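PHD finger protein 14 (Danio rerio, PDB 7D86) reads chromatin by binding histone H3, preferentially the unmodified form, through its PHD finger–zinc knuckle–PHD finger module, and represses PDGFRA expression. Local coordinates at residues L100-V105 and F157-A162. Numbering follows the deposited sequence.
With ZN (zinc ion), chain D.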
loop_
_atom_site.group_PDB
_atom_site.type_symbol
_atom_site.label_atom_id
_atom_site.label_comp_id
_atom_site.label_asym_id
_atom_site.label_seq_id
_atom_site.Cartn_x
_atom_site.Cartn_y
_atom_site.Cartn_z
ATOM N N LEU A 100 -2.843 -4.758 2.407
ATOM C CA LEU A 100 -4.149 -4.308 2.887
ATOM C C LEU A 100 -5.240 -4.481 1.844
ATOM O O LEU A 100 -6.419 -4.596 2.200
ATOM C CB LEU A 100 -4.086 -2.840 3.305
ATOM C CG LEU A 100 -3.076 -2.555 4.418
ATOM C CD1 LEU A 100 -3.008 -1.063 4.717
ATOM C CD2 LEU A 100 -3.461 -3.354 5.659
ATOM N N TYR A 101 -4.887 -4.481 0.561
ATOM C CA TYR A 101 -5.912 -4.394 -0.469
ATOM C C TYR A 101 -6.051 -5.640 -1.323
ATOM O O TYR A 101 -7.117 -5.844 -1.904
ATOM C CB TYR A 101 -5.656 -3.179 -1.379
ATOM C CG TYR A 101 -6.018 -1.877 -0.720
ATOM C CD1 TYR A 101 -5.108 -1.221 0.109
ATOM C CD2 TYR A 101 -7.276 -1.304 -0.903
ATOM C CE1 TYR A 101 -5.437 -0.032 0.731
ATOM C CE2 TYR A 101 -7.608 -0.104 -0.287
ATOM C CZ TYR A 101 -6.684 0.522 0.529
ATOM O OH TYR A 101 -6.996 1.699 1.160
ATOM N N VAL A 102 -5.020 -6.474 -1.426
ATOM C CA VAL A 102 -5.143 -7.711 -2.193
ATOM C C VAL A 102 -6.002 -8.691 -1.399
ATOM O O VAL A 102 -5.686 -9.004 -0.241
ATOM C CB VAL A 102 -3.765 -8.303 -2.540
ATOM C CG1 VAL A 102 -3.928 -9.668 -3.216
ATOM C CG2 VAL A 102 -2.985 -7.350 -3.449
ATOM N N PRO A 103 -7.106 -9.179 -1.966
ATOM C CA PRO A 103 -7.956 -10.130 -1.231
ATOM C C PRO A 103 -7.201 -11.388 -0.820
ATOM O O PRO A 103 -6.300 -11.858 -1.512
ATOM C CB PRO A 103 -9.071 -10.463 -2.233
ATOM C CG PRO A 103 -9.133 -9.286 -3.157
ATOM C CD PRO A 103 -7.712 -8.739 -3.235
ATOM N N GLY A 104 -7.601 -11.948 0.317
ATOM C CA GLY A 104 -7.049 -13.200 0.787
ATOM C C GLY A 104 -5.744 -13.080 1.544
ATOM O O GLY A 104 -5.179 -14.105 1.944
ATOM N N VAL A 105 -5.239 -11.869 1.745
ATOM C CA VAL A 105 -4.065 -11.639 2.572
ATOM C C VAL A 105 -4.538 -11.333 3.989
ATOM O O VAL A 105 -5.416 -10.488 4.191
ATOM C CB VAL A 105 -3.205 -10.497 2.007
ATOM C CG1 VAL A 105 -1.965 -10.300 2.858
ATOM C CG2 VAL A 105 -2.801 -10.785 0.558
ATOM N N PHE A 157 -6.092 -2.744 -11.486
ATOM C CA PHE A 157 -4.860 -1.992 -11.299
ATOM C C PHE A 157 -4.089 -2.553 -10.113
ATOM O O PHE A 157 -4.669 -3.129 -9.192
ATOM C CB PHE A 157 -5.133 -0.495 -11.085
ATOM C CG PHE A 157 -6.473 -0.200 -10.461
ATOM C CD1 PHE A 157 -6.726 -0.521 -9.139
ATOM C CD2 PHE A 157 -7.472 0.421 -11.201
ATOM C CE1 PHE A 157 -7.970 -0.249 -8.564
ATOM C CE2 PHE A 157 -8.711 0.701 -10.629
ATOM C CZ PHE A 157 -8.953 0.367 -9.309
ATOM N N HIS A 158 -2.769 -2.373 -10.145
ATOM C CA HIS A 158 -1.966 -2.682 -8.970
ATOM C C HIS A 158 -2.370 -1.768 -7.827
ATOM O O HIS A 158 -2.802 -0.632 -8.039
ATOM C CB HIS A 158 -0.472 -2.481 -9.258
ATOM C CG HIS A 158 0.076 -3.399 -10.299
ATOM N ND1 HIS A 158 0.552 -2.949 -11.512
ATOM C CD2 HIS A 158 0.230 -4.744 -10.304
ATOM C CE1 HIS A 158 0.974 -3.979 -12.221
ATOM N NE2 HIS A 158 0.791 -5.079 -11.512
ATOM N N VAL A 159 -2.190 -2.257 -6.597
ATOM C CA VAL A 159 -2.546 -1.461 -5.425
ATOM C C VAL A 159 -1.748 -0.165 -5.393
ATOM O O VAL A 159 -2.288 0.905 -5.099
ATOM C CB VAL A 159 -2.344 -2.272 -4.134
ATOM C CG1 VAL A 159 -2.632 -1.395 -2.916
ATOM C CG2 VAL A 159 -3.235 -3.511 -4.149
ATOM N N THR A 160 -0.446 -0.240 -5.687
ATOM C CA THR A 160 0.391 0.954 -5.617
ATOM C C THR A 160 0.155 1.892 -6.793
ATOM O O THR A 160 0.334 3.108 -6.656
ATOM C CB THR A 160 1.867 0.563 -5.537
ATOM O OG1 THR A 160 2.166 -0.413 -6.544
ATOM C CG2 THR A 160 2.179 -0.025 -4.161
ATOM N N CYS A 161 -0.238 1.350 -7.947
ATOM C CA CYS A 161 -0.625 2.203 -9.062
ATOM C C CYS A 161 -1.902 2.965 -8.735
ATOM O O CYS A 161 -2.007 4.167 -9.009
ATOM C CB CYS A 161 -0.788 1.364 -10.334
ATOM S SG CYS A 161 0.780 0.689 -11.008
ATOM N N ALA A 162 -2.874 2.284 -8.121
ATOM C CA ALA A 162 -4.071 2.972 -7.652
ATOM C C ALA A 162 -3.730 3.969 -6.554
ATOM O O ALA A 162 -4.305 5.063 -6.498
ATOM C CB ALA A 162 -5.105 1.950 -7.160
HETATM ZN ZN ZN D . 0.381 -1.085 -12.439
#
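His158 ND1 binds the zinc ion at 2.1 Å, and the next residue, Val159, carries the contact with Tyr101 and Val102. Cys161 SG supplies a second zinc ligand at 2.3 Å, and the ND1–zinc–SG angle of about 113° is near tetrahedral. Cys131 and Cys134 complete the site, while a hydrogen bond from His158 NE2 to Thr142 O further fixes the rotation of the imidazole. His158 is also the N-cap residue of helix 159-164, whose first turn is closed by Ala162 N bonding His158 O at 2.9 Å. Val159 therefore lies between two zinc ligands in sequence, His158 and Cys161.

Across the contact only apolar side-chain contacts are found, and no hydrogen bond links the segments. Both methyls of Val159 touch Tyr101 CB, CG2 at 3.7 Å and CG1 at 3.8 Å. CG2 alone reaches Val102 CG2, at 3.9 Å, and CG1 alone goes on obliquely to the ring, 3.9 Å from Tyr101 CD1. With CG1 opposite the backbone N (chi1 176°) and CG2 beside it, CG1 is the methyl turned to the ring and CG2 the one turned to Val102. The side chains of Tyr101 and Val159 cross at about a right angle.

The pairing joins two zinc-binding units of the PZP module: the end of helix 96-101 in the C2HC knuckle and the start of helix 159-164 in the second PHD finger. Val159 also touches Cys98, a ligand of the knuckle's zinc, as well as Leu168 and Ile146. The Tyr101 hydroxyl is hydrogen-bonded to Ser169 O, and Phe181 meets its ring edge-to-face. An alanine in place of Val159 would lose both methyls, and would probably leave Tyr101 CB and Val102 CG2 facing a gap between the knuckle and the finger. Val102, the first residue past helix 96-101 to leave helical angles, opens a type II beta turn that runs to Val105.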